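Local coordinates for putative aldo/keto reductase (Salmonella enterica subsp. enterica serovar Typhimurium, PDB 4R9O), which probably acts as an NADP-dependent oxidoreductase of the aldo/keto reductase family, although its physiological substrate is not established, at residues C[185-189]-C[214-219]; C[208-214]-C[258-263]; C[252-256]-C[288-292]. All coordinates share one frame. Residue numbers count along the deposited sequence, not the author numbering.

Interaction 1: C[185-189]-C[214-219]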
loop_
_atom_site.group_PDB
_atom_site.type_symbol
_atom_site.label_atom_id
_atom_site.label_comp_id
_atom_site.label_asym_id
_atom_site.label_seq_id
_atom_site.Cartn_x
_atom_site.Cartn_y
_atom_site.Cartn_z
ATOM N N GLU C 185 2.164 -1.546 21.339
ATOM C CA GLU C 185 2.968 -0.357 21.060
ATOM C C GLU C 185 2.100 0.878 20.845
ATOM O O GLU C 185 1.219 0.877 19.980
ATOM C CB GLU C 185 3.864 -0.570 19.834
ATOM C CG GLU C 185 4.755 0.650 19.557
ATOM C CD GLU C 185 5.748 0.427 18.428
ATOM O OE1 GLU C 185 5.724 -0.671 17.827
ATOM O OE2 GLU C 185 6.539 1.356 18.139
ATOM N N ILE C 186 2.352 1.925 21.635
ATOM C CA ILE C 186 1.596 3.176 21.546
ATOM C C ILE C 186 2.483 4.397 21.757
ATOM O O ILE C 186 3.136 4.522 22.790
ATOM C CB ILE C 186 0.465 3.261 22.595
ATOM C CG1 ILE C 186 -0.343 1.965 22.657
ATOM C CG2 ILE C 186 -0.424 4.472 22.304
ATOM C CD1 ILE C 186 -1.350 1.910 23.786
ATOM N N SER C 187 2.488 5.301 20.784
ATOM C CA SER C 187 3.209 6.563 20.896
ATOM C C SER C 187 2.707 7.507 19.815
ATOM O O SER C 187 2.011 7.074 18.895
ATOM C CB SER C 187 4.716 6.344 20.760
ATOM O OG SER C 187 5.084 6.199 19.404
ATOM N N PRO C 188 3.048 8.801 19.912
ATOM C CA PRO C 188 2.703 9.691 18.795
ATOM C C PRO C 188 3.400 9.250 17.504
ATOM O O PRO C 188 2.932 9.554 16.408
ATOM C CB PRO C 188 3.214 11.067 19.261
ATOM C CG PRO C 188 3.253 10.979 20.754
ATOM C CD PRO C 188 3.587 9.541 21.071
ATOM N N VAL C 189 4.501 8.517 17.656
ATOM C CA VAL C 189 5.320 8.036 16.542
ATOM C C VAL C 189 4.741 6.763 15.915
ATOM O O VAL C 189 5.032 6.428 14.768
ATOM C CB VAL C 189 6.775 7.767 17.023
ATOM C CG1 VAL C 189 7.672 7.334 15.881
ATOM C CG2 VAL C 189 7.340 9.001 17.688
ATOM N N CYS C 214 6.884 3.819 24.284
ATOM C CA CYS C 214 6.149 5.050 24.512
ATOM C C CYS C 214 6.833 6.277 23.911
ATOM O O CYS C 214 6.169 7.228 23.519
ATOM C CB CYS C 214 5.938 5.238 26.014
ATOM S SG CYS C 214 4.892 3.949 26.763
ATOM N N LEU C 215 8.159 6.240 23.816
ATOM C CA LEU C 215 8.921 7.354 23.263
ATOM C C LEU C 215 9.445 7.056 21.856
ATOM O O LEU C 215 10.470 7.601 21.434
ATOM C CB LEU C 215 10.082 7.707 24.192
ATOM C CG LEU C 215 9.650 8.158 25.593
ATOM C CD1 LEU C 215 10.857 8.481 26.464
ATOM C CD2 LEU C 215 8.704 9.349 25.521
ATOM N N GLY C 216 8.740 6.186 21.141
ATOM C CA GLY C 216 9.039 5.931 19.743
ATOM C C GLY C 216 10.198 4.979 19.526
ATOM O O GLY C 216 10.822 4.997 18.474
ATOM N N GLY C 217 10.494 4.155 20.526
ATOM C CA GLY C 217 11.567 3.183 20.412
ATOM C C GLY C 217 12.924 3.833 20.207
ATOM O O GLY C 217 13.797 3.274 19.538
ATOM N N GLY C 218 13.101 5.029 20.760
ATOM C CA GLY C 218 14.363 5.738 20.622
ATOM C C GLY C 218 14.325 6.865 19.602
ATOM O O GLY C 218 15.147 7.778 19.647
ATOM N N ARG C 219 13.356 6.819 18.695
ATOM C CA ARG C 219 13.338 7.744 17.564
ATOM C C ARG C 219 13.130 9.204 17.973
ATOM O O ARG C 219 13.730 10.105 17.379
ATOM C CB ARG C 219 12.264 7.318 16.560
ATOM C CG ARG C 219 12.723 6.197 15.615
ATOM C CD ARG C 219 11.569 5.658 14.775
ATOM N NE ARG C 219 10.557 5.023 15.613
ATOM C CZ ARG C 219 9.502 4.359 15.151
ATOM N NH1 ARG C 219 9.303 4.243 13.845
ATOM N NH2 ARG C 219 8.643 3.811 15.999
#
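Two loops meet here, one leaving strand 182-185 and the other running from Cys214 to the N-cap of helix 219-222 at Gly218. Arg219 sends its side chain back over its own turn, with chi1 m, chi2 t and chi3 m. Arg219 NE donates to Gly216 O at 2.9 Å. Two residues approach the guanidinium. Val189 CG1 lies over one face, 3.6 Å from Arg219 CZ. Glu185, extended with chi1 and chi2 both t, reaches the edge, and Glu185 OE2 forms a long salt bridge to Arg219 NH2 at 3.9 Å. Val189, chi1 t, also packs its CB 4.0 Å from Gly216 CA. A CB on Gly216 would clash with Val189 CG2. Ser187 adopts p, and its OG accepts a weak hydrogen bond from Val189 N at 3.0 Å. The CA-to-CB bond of Cys214 points away from 185-189, while Cys214 CA makes a CA-H...O contact of 3.5 Å with Ile186 O. The 214-219 loop belongs to the likely NADP(+) site, at the C-terminal end of the TIM-barrel strands.

Interaction 2: C[208-214]-C[258-263]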
loop_
_atom_site.group_PDB
_atom_site.type_symbol
_atom_site.label_atom_id
_atom_site.label_comp_id
_atom_site.label_asym_id
_atom_site.label_seq_id
_atom_site.Cartn_x
_atom_site.Cartn_y
_atom_site.Cartn_z
ATOM N N ARG C 208 -7.056 -2.939 30.458
ATOM C CA ARG C 208 -6.115 -1.864 30.205
ATOM C C ARG C 208 -4.798 -2.395 29.636
ATOM O O ARG C 208 -4.189 -3.320 30.188
ATOM C CB ARG C 208 -5.887 -1.060 31.490
ATOM C CG ARG C 208 -7.165 -0.369 31.966
ATOM C CD ARG C 208 -7.031 0.274 33.341
ATOM N NE ARG C 208 -6.154 1.445 33.348
ATOM C CZ ARG C 208 -6.218 2.419 34.254
ATOM N NH1 ARG C 208 -7.129 2.367 35.216
ATOM N NH2 ARG C 208 -5.378 3.447 34.193
ATOM N N PRO C 209 -4.354 -1.811 28.517
ATOM C CA PRO C 209 -3.097 -2.271 27.920
ATOM C C PRO C 209 -1.867 -1.712 28.619
ATOM O O PRO C 209 -1.884 -0.559 29.067
ATOM C CB PRO C 209 -3.178 -1.742 26.494
ATOM C CG PRO C 209 -4.004 -0.477 26.629
ATOM C CD PRO C 209 -4.983 -0.724 27.741
ATOM N N MET C 210 -0.818 -2.525 28.729
ATOM C CA MET C 210 0.512 -2.005 29.044
ATOM C C MET C 210 1.110 -1.510 27.731
ATOM O O MET C 210 1.044 -2.203 26.712
ATOM C CB MET C 210 1.410 -3.072 29.677
ATOM C CG MET C 210 0.824 -3.727 30.925
ATOM S SD MET C 210 1.717 -5.220 31.400
ATOM C CE MET C 210 3.301 -4.526 31.887
ATOM N N ALA C 211 1.684 -0.315 27.744
ATOM C CA ALA C 211 2.132 0.314 26.507
ATOM C C ALA C 211 3.658 0.335 26.427
ATOM O O ALA C 211 4.335 0.855 27.331
ATOM C CB ALA C 211 1.559 1.729 26.396
ATOM N N TRP C 212 4.207 -0.248 25.359
ATOM C CA TRP C 212 5.653 -0.203 25.179
ATOM C C TRP C 212 6.039 0.701 23.999
ATOM O O TRP C 212 5.184 1.104 23.186
ATOM C CB TRP C 212 6.243 -1.627 25.037
ATOM C CG TRP C 212 5.739 -2.477 23.912
ATOM C CD1 TRP C 212 4.628 -3.277 23.917
ATOM C CD2 TRP C 212 6.354 -2.658 22.627
ATOM N NE1 TRP C 212 4.506 -3.930 22.708
ATOM C CE2 TRP C 212 5.552 -3.566 21.900
ATOM C CE3 TRP C 212 7.503 -2.139 22.017
ATOM C CZ2 TRP C 212 5.854 -3.949 20.594
ATOM C CZ3 TRP C 212 7.803 -2.530 20.720
ATOM C CH2 TRP C 212 6.981 -3.425 20.025
ATOM N N SER C 213 7.326 1.045 23.952
ATOM C CA SER C 213 7.884 2.025 23.013
ATOM C C SER C 213 7.178 3.380 23.066
ATOM O O SER C 213 6.955 4.030 22.043
ATOM C CB SER C 213 7.865 1.469 21.591
ATOM O OG SER C 213 9.057 0.747 21.349
ATOM N N CYS C 214 6.884 3.819 24.284
ATOM C CA CYS C 214 6.149 5.050 24.512
ATOM C C CYS C 214 6.833 6.277 23.911
ATOM O O CYS C 214 6.169 7.228 23.519
ATOM C CB CYS C 214 5.938 5.238 26.014
ATOM S SG CYS C 214 4.892 3.949 26.763
ATOM N N SER C 258 -8.553 3.909 26.406
ATOM C CA SER C 258 -8.219 2.551 26.861
ATOM C C SER C 258 -7.452 2.588 28.194
ATOM O O SER C 258 -7.281 1.560 28.859
ATOM C CB SER C 258 -7.403 1.798 25.805
ATOM O OG SER C 258 -6.331 2.582 25.315
ATOM N N GLN C 259 -7.012 3.782 28.579
ATOM C CA GLN C 259 -6.302 4.007 29.851
ATOM C C GLN C 259 -5.051 3.133 30.006
ATOM O O GLN C 259 -4.954 2.347 30.937
ATOM C CB GLN C 259 -7.254 3.780 31.029
ATOM C CG GLN C 259 -8.550 4.584 30.919
ATOM C CD GLN C 259 -9.456 4.412 32.129
ATOM O OE1 GLN C 259 -9.149 4.898 33.217
ATOM N NE2 GLN C 259 -10.575 3.717 31.944
ATOM N N PRO C 260 -4.077 3.297 29.097
ATOM C CA PRO C 260 -2.854 2.484 29.094
ATOM C C PRO C 260 -1.970 2.698 30.327
ATOM O O PRO C 260 -2.015 3.764 30.955
ATOM C CB PRO C 260 -2.115 2.961 27.831
ATOM C CG PRO C 260 -3.140 3.715 27.026
ATOM C CD PRO C 260 -4.047 4.319 28.040
ATOM N N LEU C 261 -1.184 1.672 30.649
ATOM C CA LEU C 261 -0.126 1.721 31.653
ATOM C C LEU C 261 1.214 1.814 30.927
ATOM O O LEU C 261 1.675 0.821 30.348
ATOM C CB LEU C 261 -0.148 0.473 32.545
ATOM C CG LEU C 261 -1.323 0.242 33.509
ATOM C CD1 LEU C 261 -2.650 -0.030 32.791
ATOM C CD2 LEU C 261 -0.985 -0.897 34.446
ATOM N N PRO C 262 1.837 3.004 30.938
ATOM C CA PRO C 262 3.112 3.186 30.225
ATOM C C PRO C 262 4.265 2.426 30.870
ATOM O O PRO C 262 4.434 2.473 32.091
ATOM C CB PRO C 262 3.352 4.702 30.300
ATOM C CG PRO C 262 1.990 5.300 30.587
ATOM C CD PRO C 262 1.299 4.277 31.454
ATOM N N ILE C 263 5.044 1.723 30.047
ATOM C CA ILE C 263 6.254 1.049 30.511
ATOM C C ILE C 263 7.442 1.969 30.334
ATOM O O ILE C 263 7.724 2.414 29.219
ATOM C CB ILE C 263 6.521 -0.263 29.744
ATOM C CG1 ILE C 263 5.329 -1.215 29.886
ATOM C CG2 ILE C 263 7.836 -0.905 30.211
ATOM C CD1 ILE C 263 5.359 -2.382 28.904
#
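Strands 210-212 and 261-263 run parallel, with 4.5 Å between their axes at closest approach and 34° between their directions. Three backbone hydrogen bonds join them. Leu261 N donates to Pro209 O at 2.8 Å. Leu261 O accepts from Ala211 N at 2.8 Å. Ile263 N donates to Ala211 O at 2.9 Å. Leu261 therefore uses both its N and its O on this neighbour, as does Ala211. Met210 and Trp212 instead bond through their backbones to Val184 of strand 182-185, and Pro262 bonds to Val21 of strand 16-23. Such alternation is usual in parallel sheets. Strand 261-264 lies between 210-212 and 16-23, which closes the TIM barrel of this family. Two CA-H...O contacts supplement the pairing: Pro260 CA to Pro209 O at 3.2 Å and Met210 CA to Leu261 O at 3.3 Å. Before the strands, Arg208 NE donates to Gln259 O at 2.8 Å, and Gln259 CB lies over one face of the guanidinium. Arg208 CB packs on Leu261 CD1 at 3.6 Å. Further along, Ile263 CD1 touches Met210 CB at 4.1 Å and Trp212 CB at 4.0 Å. Ala211 CB meets Pro260 CB at 4.1 Å. Trp212 NE1 makes a weak hydrogen bond to Asn162, another residue of the likely NADP(+) site.

Interaction 3: C[252-256]-C[288-292]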
loop_
_atom_site.group_PDB
_atom_site.type_symbol
_atom_site.label_atom_id
_atom_site.label_comp_id
_atom_site.label_asym_id
_atom_site.label_seq_id
_atom_site.Cartn_x
_atom_site.Cartn_y
_atom_site.Cartn_z
ATOM N N TRP C 252 0.144 12.302 26.871
ATOM C CA TRP C 252 -0.570 12.058 25.622
ATOM C C TRP C 252 -1.109 10.630 25.552
ATOM O O TRP C 252 -2.234 10.392 25.099
ATOM C CB TRP C 252 0.366 12.331 24.440
ATOM C CG TRP C 252 -0.269 12.249 23.079
ATOM C CD1 TRP C 252 -0.818 13.280 22.372
ATOM C CD2 TRP C 252 -0.398 11.082 22.254
ATOM N NE1 TRP C 252 -1.295 12.827 21.166
ATOM C CE2 TRP C 252 -1.049 11.480 21.067
ATOM C CE3 TRP C 252 -0.047 9.734 22.413
ATOM C CZ2 TRP C 252 -1.341 10.586 20.035
ATOM C CZ3 TRP C 252 -0.339 8.839 21.382
ATOM C CH2 TRP C 252 -0.985 9.273 20.212
ATOM N N ILE C 253 -0.279 9.686 25.988
ATOM C CA ILE C 253 -0.634 8.272 26.038
ATOM C C ILE C 253 -1.697 7.998 27.108
ATOM O O ILE C 253 -2.668 7.275 26.870
ATOM C CB ILE C 253 0.620 7.414 26.321
ATOM C CG1 ILE C 253 1.551 7.414 25.105
ATOM C CG2 ILE C 253 0.243 5.991 26.712
ATOM C CD1 ILE C 253 2.871 6.715 25.362
ATOM N N LEU C 254 -1.506 8.582 28.288
ATOM C CA LEU C 254 -2.454 8.427 29.390
ATOM C C LEU C 254 -3.852 8.939 29.050
ATOM O O LEU C 254 -4.839 8.491 29.631
ATOM C CB LEU C 254 -1.960 9.168 30.640
ATOM C CG LEU C 254 -0.720 8.653 31.372
ATOM C CD1 LEU C 254 -0.452 9.541 32.583
ATOM C CD2 LEU C 254 -0.895 7.200 31.795
ATOM N N ARG C 255 -3.919 9.902 28.133
ATOM C CA ARG C 255 -5.181 10.538 27.751
ATOM C C ARG C 255 -6.097 9.573 26.980
ATOM O O ARG C 255 -7.310 9.772 26.921
ATOM C CB ARG C 255 -4.895 11.800 26.920
ATOM C CG ARG C 255 -6.125 12.603 26.472
ATOM C CD ARG C 255 -6.987 13.015 27.653
ATOM N NE ARG C 255 -8.205 13.711 27.232
ATOM C CZ ARG C 255 -9.319 13.096 26.841
ATOM N NH1 ARG C 255 -10.383 13.811 26.494
ATOM N NH2 ARG C 255 -9.371 11.765 26.796
ATOM N N LEU C 256 -5.515 8.523 26.403
ATOM C CA LEU C 256 -6.289 7.543 25.641
ATOM C C LEU C 256 -7.348 6.868 26.507
ATOM O O LEU C 256 -7.081 6.501 27.647
ATOM C CB LEU C 256 -5.370 6.484 25.033
ATOM C CG LEU C 256 -4.385 6.979 23.963
ATOM C CD1 LEU C 256 -3.518 5.832 23.447
ATOM C CD2 LEU C 256 -5.137 7.632 22.816
ATOM N N TRP C 288 -3.660 17.543 22.498
ATOM C CA TRP C 288 -3.525 16.145 22.117
ATOM C C TRP C 288 -3.540 16.026 20.598
ATOM O O TRP C 288 -2.753 15.291 20.014
ATOM C CB TRP C 288 -4.644 15.291 22.731
ATOM C CG TRP C 288 -4.438 13.802 22.554
ATOM C CD1 TRP C 288 -3.842 12.950 23.438
ATOM C CD2 TRP C 288 -4.824 12.997 21.428
ATOM N NE1 TRP C 288 -3.823 11.671 22.934
ATOM C CE2 TRP C 288 -4.426 11.672 21.701
ATOM C CE3 TRP C 288 -5.470 13.269 20.216
ATOM C CZ2 TRP C 288 -4.645 10.619 20.807
ATOM C CZ3 TRP C 288 -5.699 12.224 19.334
ATOM C CH2 TRP C 288 -5.285 10.913 19.630
ATOM N N PHE C 289 -4.433 16.763 19.953
ATOM C CA PHE C 289 -4.582 16.640 18.508
ATOM C C PHE C 289 -3.445 17.332 17.763
ATOM O O PHE C 289 -3.001 16.857 16.710
ATOM C CB PHE C 289 -5.948 17.169 18.073
ATOM C CG PHE C 289 -7.047 16.146 18.219
ATOM C CD1 PHE C 289 -7.208 15.150 17.271
ATOM C CD2 PHE C 289 -7.893 16.160 19.318
ATOM C CE1 PHE C 289 -8.200 14.194 17.404
ATOM C CE2 PHE C 289 -8.898 15.207 19.451
ATOM C CZ PHE C 289 -9.048 14.229 18.495
ATOM N N ARG C 290 -2.955 18.427 18.331
ATOM C CA ARG C 290 -1.778 19.108 17.803
ATOM C C ARG C 290 -0.565 18.188 17.819
ATOM O O ARG C 290 0.211 18.152 16.865
ATOM C CB ARG C 290 -1.464 20.369 18.605
ATOM C CG ARG C 290 -1.711 21.658 17.869
ATOM C CD ARG C 290 -0.933 22.791 18.531
ATOM N NE ARG C 290 -1.384 23.027 19.899
ATOM C CZ ARG C 290 -0.722 23.755 20.795
ATOM N NH1 ARG C 290 -1.220 23.913 22.014
ATOM N NH2 ARG C 290 0.434 24.324 20.474
ATOM N N ILE C 291 -0.396 17.466 18.921
ATOM C CA ILE C 291 0.629 16.432 19.020
ATOM C C ILE C 291 0.474 15.352 17.953
ATOM O O ILE C 291 1.425 15.033 17.242
ATOM C CB ILE C 291 0.608 15.752 20.384
ATOM C CG1 ILE C 291 1.025 16.751 21.442
ATOM C CG2 ILE C 291 1.606 14.597 20.412
ATOM C CD1 ILE C 291 2.355 17.290 21.119
ATOM N N ARG C 292 -0.722 14.786 17.864
ATOM C CA ARG C 292 -1.005 13.750 16.871
ATOM C C ARG C 292 -0.569 14.194 15.479
ATOM O O ARG C 292 0.122 13.457 14.770
ATOM C CB ARG C 292 -2.495 13.398 16.867
ATOM C CG ARG C 292 -2.908 12.464 15.727
ATOM C CD ARG C 292 -4.416 12.329 15.642
ATOM N NE ARG C 292 -4.843 11.584 14.455
ATOM C CZ ARG C 292 -5.145 10.286 14.450
ATOM N NH1 ARG C 292 -5.068 9.579 15.571
ATOM N NH2 ARG C 292 -5.521 9.688 13.323
#
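The C-terminal part of the helix that holds Trp252, with the residues up to Leu256, faces a turn of helix 285-296. The backbones come closest at Trp252 and Trp288, whose CA atoms are 6.1 Å apart. Within 288-292 the helix is regular, and Arg292 N bonds to Trp288 O at 3.0 Å. In 252-256, Leu256 N bonds to Ile253 O at 3.1 Å. The two tryptophans have nearly the same rotamer, with chi1 t and chi2 near 90°. Their five-membered rings form an offset stack, with centroids 3.6 Å apart and planes only 1° from parallel. Each indole also reaches the other helix's backbone: Trp288 NE1 donates to Trp252 O at 3.0 Å, and Trp252 NE1 donates to Trp288 O at 3.1 Å. This reciprocal pair joins a helix of the outer layer of the TIM barrel to the C-terminal helix. Ile291 CG2 covers the opposite face of the Trp252 ring, 3.4 Å from Trp252 CD1. Leu256 CD2 approaches Trp288 CZ2 at 3.6 Å, and Arg255 CG lies 3.8 Å from Trp288 CD1. Outside the pair, Ile291 packs on helix 227-240. Leu136 of a third subunit packs against both Arg255 and Trp288.

All three contacts lie in the C-terminal half of the chain, with centres about 11 to 13 Å apart. Interactions 1 and 2 share Cys214. Along the chain interaction 2 crosses both interaction 1 and interaction 3. Interaction 1 closes before interaction 3 opens. Interaction 2 is in the sheet itself. Interaction 1 lies in the loops that follow two adjacent strands, and interaction 3 lies among the outer helices. Helix 245-254 leads directly to strand 261-264, so interactions 2 and 3 are neighbours in sequence. Ile253 CD1 touches Cys214 CB at 3.5 Å and Ile186 O at 3.4 Å. Cys214, at the start of 214-219 in the likely NADP(+) site, thus links the barrel strands to helix 245-254.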